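Local coordinates for putative peptidyl-arginine deiminase (PDB 1XKN), which probably acts as a deiminase of the Porphyromonas-type peptidyl-arginine deiminase family, hydrolysing guanidinium groups such as that of agmatine or of protein arginine, at residues A[111-123]-A[145-157]. Numbering follows the deposited sequence.
Sequences RDKVIMNWEYNAW and GLPMVSTGMVLEG. With NA (sodium ion), chain B.
W118, whose CG stands opposite the carbonyl carbon (chi1 -61°), carries its indole between T151 and L155, and N117, with CG trans to the backbone N (chi1 -179°), sends its amide from the other side of the strand to S150. The six-membered ring of W118 is gripped on both faces by CH-pi contacts: T151 CG2 lies 3.6 Å from its centroid, and L155 CD2 lies 3.5 Å from it over the opposite face. The selenomethionine M153 comes in obliquely, its CE 3.5 Å from W118 CZ3 and its selenium in a Met-aromatic contact. Selenium of M116 also packs against T151 CG2.

The indole rests on two parallel neighbouring strands whose register is broken by a beta bulge. I115 N and N117 N donate to P147 O and V149 O, while I115 O and N117 O receive V149 N and T151 N. Beyond N117 the partner chain gains two residues, so that E119 N reaches M153 O at 2.7 Å from above the carbonyl plane, and E119 O accepts L155 N. Within the bulge, T151 OG1 accepts from M153 N (3.1 Å), an ST turn, and a water joins N117 O, G152 N and E119 OE2; the E119 carboxylate has its main partner in N134.

N117 works with both ends of its amide: ND2 gives S150 OG a nearly straight bond (3.1 Å, 173°) in the amide plane, and OD1 binds sodium at 2.6 Å. These two grips should fix the amide's rotation. W118 O is a second protein ligand, N134 adds its backbone and side-chain oxygens, tying the sheet to helix 131-144, and two waters complete six ligands.

That helix connects the two strands in a beta-alpha-beta crossover and packs on I115, N117 and M148; M116, W118 and T151 face helix 186-197, while strand 101-107 pairs antiparallel along the other edge of strand 110-119.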
loop_
_atom_site.group_PDB
_atom_site.type_symbol
_atom_site.label_atom_id
_atom_site.label_comp_id
_atom_site.label_asym_id
_atom_site.label_seq_id
_atom_site.Cartn_x
_atom_site.Cartn_y
_atom_site.Cartn_z
ATOM N N ARG A 111 -15.474 1.821 21.131
ATOM C CA ARG A 111 -14.621 1.623 19.970
ATOM C C ARG A 111 -15.417 1.647 18.674
ATOM O O ARG A 111 -16.495 1.058 18.587
ATOM C CB ARG A 111 -13.893 0.280 20.097
ATOM C CG ARG A 111 -13.031 0.176 21.344
ATOM C CD ARG A 111 -12.553 -1.245 21.620
ATOM N NE ARG A 111 -11.798 -1.810 20.506
ATOM C CZ ARG A 111 -12.335 -2.523 19.522
ATOM N NH1 ARG A 111 -13.639 -2.770 19.510
ATOM N NH2 ARG A 111 -11.567 -2.983 18.544
ATOM N N ASP A 112 -14.904 2.351 17.671
ATOM C CA ASP A 112 -15.568 2.382 16.375
ATOM C C ASP A 112 -14.562 2.556 15.252
ATOM O O ASP A 112 -13.448 3.041 15.464
ATOM C CB ASP A 112 -16.660 3.468 16.310
ATOM C CG ASP A 112 -16.133 4.882 16.503
ATOM O OD1 ASP A 112 -16.877 5.829 16.161
ATOM O OD2 ASP A 112 -15.004 5.062 17.000
ATOM N N LYS A 113 -14.942 2.123 14.058
ATOM C CA LYS A 113 -14.054 2.240 12.914
ATOM C C LYS A 113 -14.276 3.590 12.252
ATOM O O LYS A 113 -15.412 3.997 12.009
ATOM C CB LYS A 113 -14.312 1.103 11.916
ATOM C CG LYS A 113 -13.323 1.076 10.755
ATOM C CD LYS A 113 -13.297 -0.267 10.036
ATOM C CE LYS A 113 -14.614 -0.578 9.348
ATOM N NZ LYS A 113 -14.575 -1.905 8.658
ATOM N N VAL A 114 -13.185 4.296 11.987
ATOM C CA VAL A 114 -13.266 5.598 11.347
ATOM C C VAL A 114 -12.206 5.665 10.266
ATOM O O VAL A 114 -11.329 4.804 10.196
ATOM C CB VAL A 114 -13.029 6.752 12.357
ATOM C CG1 VAL A 114 -14.011 6.639 13.515
ATOM C CG2 VAL A 114 -11.598 6.726 12.863
ATOM N N ILE A 115 -12.298 6.673 9.409
ATOM C CA ILE A 115 -11.313 6.844 8.354
ATOM C C ILE A 115 -10.459 8.047 8.714
ATOM O O ILE A 115 -10.976 9.134 8.960
ATOM C CB ILE A 115 -11.988 7.047 6.986
ATOM C CG1 ILE A 115 -12.610 5.718 6.535
ATOM C CG2 ILE A 115 -10.968 7.564 5.961
ATOM C CD1 ILE A 115 -13.369 5.786 5.230
HETATM N N MSE A 116 -9.148 7.828 8.770
HETATM C CA MSE A 116 -8.199 8.876 9.105
HETATM C C MSE A 116 -7.758 9.493 7.787
HETATM O O MSE A 116 -6.960 8.921 7.043
HETATM C CB MSE A 116 -7.011 8.279 9.872
HETATM C CG MSE A 116 -6.008 9.302 10.405
HETATM SE SE MSE A 116 -6.851 10.649 11.523
HETATM C CE MSE A 116 -7.448 9.464 12.938
ATOM N N ASN A 117 -8.312 10.666 7.508
ATOM C CA ASN A 117 -8.056 11.392 6.278
ATOM C C ASN A 117 -6.812 12.277 6.297
ATOM O O ASN A 117 -6.792 13.321 6.953
ATOM C CB ASN A 117 -9.291 12.234 5.959
ATOM C CG ASN A 117 -9.144 13.019 4.691
ATOM O OD1 ASN A 117 -8.824 12.460 3.646
ATOM N ND2 ASN A 117 -9.389 14.322 4.763
ATOM N N TRP A 118 -5.770 11.854 5.586
ATOM C CA TRP A 118 -4.539 12.641 5.497
ATOM C C TRP A 118 -4.642 13.406 4.190
ATOM O O TRP A 118 -5.510 13.115 3.384
ATOM C CB TRP A 118 -3.296 11.745 5.432
ATOM C CG TRP A 118 -3.118 10.872 6.627
ATOM C CD1 TRP A 118 -3.676 9.644 6.834
ATOM C CD2 TRP A 118 -2.387 11.187 7.818
ATOM N NE1 TRP A 118 -3.343 9.176 8.078
ATOM C CE2 TRP A 118 -2.556 10.104 8.707
ATOM C CE3 TRP A 118 -1.610 12.282 8.220
ATOM C CZ2 TRP A 118 -1.975 10.082 9.983
ATOM C CZ3 TRP A 118 -1.033 12.260 9.490
ATOM C CH2 TRP A 118 -1.222 11.167 10.354
ATOM N N GLU A 119 -3.769 14.378 3.975
ATOM C CA GLU A 119 -3.804 15.121 2.726
ATOM C C GLU A 119 -2.991 14.393 1.669
ATOM O O GLU A 119 -2.068 13.644 1.985
ATOM C CB GLU A 119 -3.255 16.534 2.926
ATOM C CG GLU A 119 -4.164 17.418 3.746
ATOM C CD GLU A 119 -5.527 17.579 3.109
ATOM O OE1 GLU A 119 -5.611 18.198 2.027
ATOM O OE2 GLU A 119 -6.519 17.084 3.688
ATOM N N TYR A 120 -3.348 14.617 0.411
ATOM C CA TYR A 120 -2.659 14.007 -0.713
ATOM C C TYR A 120 -2.285 15.125 -1.675
ATOM O O TYR A 120 -3.091 16.032 -1.917
ATOM C CB TYR A 120 -3.581 13.011 -1.426
ATOM C CG TYR A 120 -2.959 12.306 -2.615
ATOM C CD1 TYR A 120 -1.935 11.376 -2.442
ATOM C CD2 TYR A 120 -3.412 12.550 -3.915
ATOM C CE1 TYR A 120 -1.377 10.704 -3.528
ATOM C CE2 TYR A 120 -2.858 11.881 -5.011
ATOM C CZ TYR A 120 -1.841 10.957 -4.807
ATOM O OH TYR A 120 -1.292 10.284 -5.878
ATOM N N ASN A 121 -1.070 15.082 -2.214
ATOM C CA ASN A 121 -0.654 16.104 -3.173
ATOM C C ASN A 121 0.128 15.548 -4.363
ATOM O O ASN A 121 1.044 16.191 -4.869
ATOM C CB ASN A 121 0.140 17.229 -2.479
ATOM C CG ASN A 121 1.529 16.802 -2.003
ATOM O OD1 ASN A 121 2.293 17.632 -1.500
ATOM N ND2 ASN A 121 1.861 15.535 -2.162
ATOM N N ALA A 122 -0.258 14.356 -4.814
ATOM C CA ALA A 122 0.375 13.699 -5.960
ATOM C C ALA A 122 1.890 13.579 -5.827
ATOM O O ALA A 122 2.641 14.055 -6.680
ATOM C CB ALA A 122 0.017 14.448 -7.246
ATOM N N TRP A 123 2.320 12.931 -4.750
ATOM C CA TRP A 123 3.734 12.712 -4.467
ATOM C C TRP A 123 4.588 13.979 -4.562
ATOM O O TRP A 123 5.624 13.988 -5.228
ATOM C CB TRP A 123 4.309 11.636 -5.406
ATOM C CG TRP A 123 3.533 10.334 -5.440
ATOM C CD1 TRP A 123 2.771 9.802 -4.437
ATOM C CD2 TRP A 123 3.485 9.388 -6.521
ATOM N NE1 TRP A 123 2.253 8.585 -4.828
ATOM C CE2 TRP A 123 2.676 8.308 -6.101
ATOM C CE3 TRP A 123 4.051 9.349 -7.804
ATOM C CZ2 TRP A 123 2.417 7.200 -6.919
ATOM C CZ3 TRP A 123 3.794 8.245 -8.618
ATOM C CH2 TRP A 123 2.984 7.187 -8.170
ATOM N N GLY A 145 -20.892 5.072 5.669
ATOM C CA GLY A 145 -21.463 5.661 6.867
ATOM C C GLY A 145 -20.505 5.676 8.044
ATOM O O GLY A 145 -20.913 5.473 9.190
ATOM N N LEU A 146 -19.228 5.921 7.772
ATOM C CA LEU A 146 -18.227 5.951 8.832
ATOM C C LEU A 146 -17.759 7.367 9.133
ATOM O O LEU A 146 -17.739 8.226 8.252
ATOM C CB LEU A 146 -17.006 5.111 8.435
ATOM C CG LEU A 146 -17.215 3.615 8.190
ATOM C CD1 LEU A 146 -15.930 3.013 7.636
ATOM C CD2 LEU A 146 -17.617 2.931 9.484
ATOM N N PRO A 147 -17.404 7.637 10.396
ATOM C CA PRO A 147 -16.930 8.974 10.753
ATOM C C PRO A 147 -15.552 9.183 10.129
ATOM O O PRO A 147 -14.813 8.218 9.911
ATOM C CB PRO A 147 -16.850 8.916 12.277
ATOM C CG PRO A 147 -17.923 7.947 12.635
ATOM C CD PRO A 147 -17.729 6.859 11.604
HETATM N N MSE A 148 -15.217 10.434 9.832
HETATM C CA MSE A 148 -13.915 10.745 9.259
HETATM C C MSE A 148 -13.232 11.820 10.089
HETATM O O MSE A 148 -13.866 12.779 10.524
HETATM C CB MSE A 148 -14.050 11.241 7.816
HETATM C CG MSE A 148 -12.720 11.652 7.191
HETATM SE SE MSE A 148 -12.868 12.348 5.386
HETATM C CE MSE A 148 -13.424 14.145 5.820
ATOM N N VAL A 149 -11.938 11.637 10.319
ATOM C CA VAL A 149 -11.137 12.591 11.065
ATOM C C VAL A 149 -10.073 13.073 10.085
ATOM O O VAL A 149 -9.475 12.261 9.381
ATOM C CB VAL A 149 -10.451 11.923 12.283
ATOM C CG1 VAL A 149 -9.639 12.954 13.056
ATOM C CG2 VAL A 149 -11.495 11.279 13.186
ATOM N N SER A 150 -9.855 14.384 10.018
ATOM C CA SER A 150 -8.852 14.939 9.101
ATOM C C SER A 150 -7.641 15.467 9.861
ATOM O O SER A 150 -7.784 16.145 10.876
ATOM C CB SER A 150 -9.458 16.068 8.259
ATOM O OG SER A 150 -10.432 15.576 7.353
ATOM N N THR A 151 -6.446 15.165 9.357
ATOM C CA THR A 151 -5.203 15.587 10.003
ATOM C C THR A 151 -4.620 16.889 9.464
ATOM O O THR A 151 -3.917 17.604 10.180
ATOM C CB THR A 151 -4.105 14.531 9.833
ATOM O OG1 THR A 151 -3.686 14.509 8.461
ATOM C CG2 THR A 151 -4.617 13.158 10.221
ATOM N N GLY A 152 -4.885 17.173 8.194
ATOM C CA GLY A 152 -4.361 18.379 7.583
ATOM C C GLY A 152 -2.910 18.228 7.161
ATOM O O GLY A 152 -2.289 19.182 6.687
HETATM N N MSE A 153 -2.369 17.024 7.334
HETATM C CA MSE A 153 -0.979 16.738 6.979
HETATM C C MSE A 153 -0.915 15.793 5.784
HETATM O O MSE A 153 -1.706 14.855 5.685
HETATM C CB MSE A 153 -0.256 16.101 8.175
HETATM C CG MSE A 153 1.215 15.772 7.927
HETATM SE SE MSE A 153 2.079 14.878 9.425
HETATM C CE MSE A 153 2.254 13.112 8.647
ATOM N N VAL A 154 0.024 16.042 4.875
ATOM C CA VAL A 154 0.184 15.189 3.704
ATOM C C VAL A 154 0.853 13.883 4.114
ATOM O O VAL A 154 1.892 13.886 4.776
ATOM C CB VAL A 154 1.054 15.876 2.622
ATOM C CG1 VAL A 154 1.343 14.904 1.476
ATOM C CG2 VAL A 154 0.341 17.114 2.094
ATOM N N LEU A 155 0.242 12.769 3.728
ATOM C CA LEU A 155 0.782 11.450 4.036
ATOM C C LEU A 155 0.184 10.419 3.094
ATOM O O LEU A 155 -1.032 10.375 2.902
ATOM C CB LEU A 155 0.462 11.047 5.482
ATOM C CG LEU A 155 1.084 9.719 5.923
ATOM C CD1 LEU A 155 2.595 9.891 6.036
ATOM C CD2 LEU A 155 0.502 9.274 7.261
ATOM N N GLU A 156 1.047 9.606 2.497
ATOM C CA GLU A 156 0.601 8.549 1.599
ATOM C C GLU A 156 0.712 7.233 2.355
ATOM O O GLU A 156 1.671 7.015 3.096
ATOM C CB GLU A 156 1.482 8.474 0.349
ATOM C CG GLU A 156 1.445 9.710 -0.527
ATOM C CD GLU A 156 2.701 10.543 -0.409
ATOM O OE1 GLU A 156 2.591 11.787 -0.416
ATOM O OE2 GLU A 156 3.803 9.953 -0.331
ATOM N N GLY A 157 -0.262 6.353 2.162
ATOM C CA GLY A 157 -0.228 5.071 2.838
ATOM C C GLY A 157 0.992 4.248 2.464
ATOM O O GLY A 157 1.476 3.446 3.264
HETATM NA NA NA B . -7.316 13.317 1.672
HETATM O O HOH W 1 -6.522 16.032 6.178
HETATM O O HOH W 2 -8.500 15.659 2.343
HETATM O O HOH W 3 -6.193 11.106 0.821
#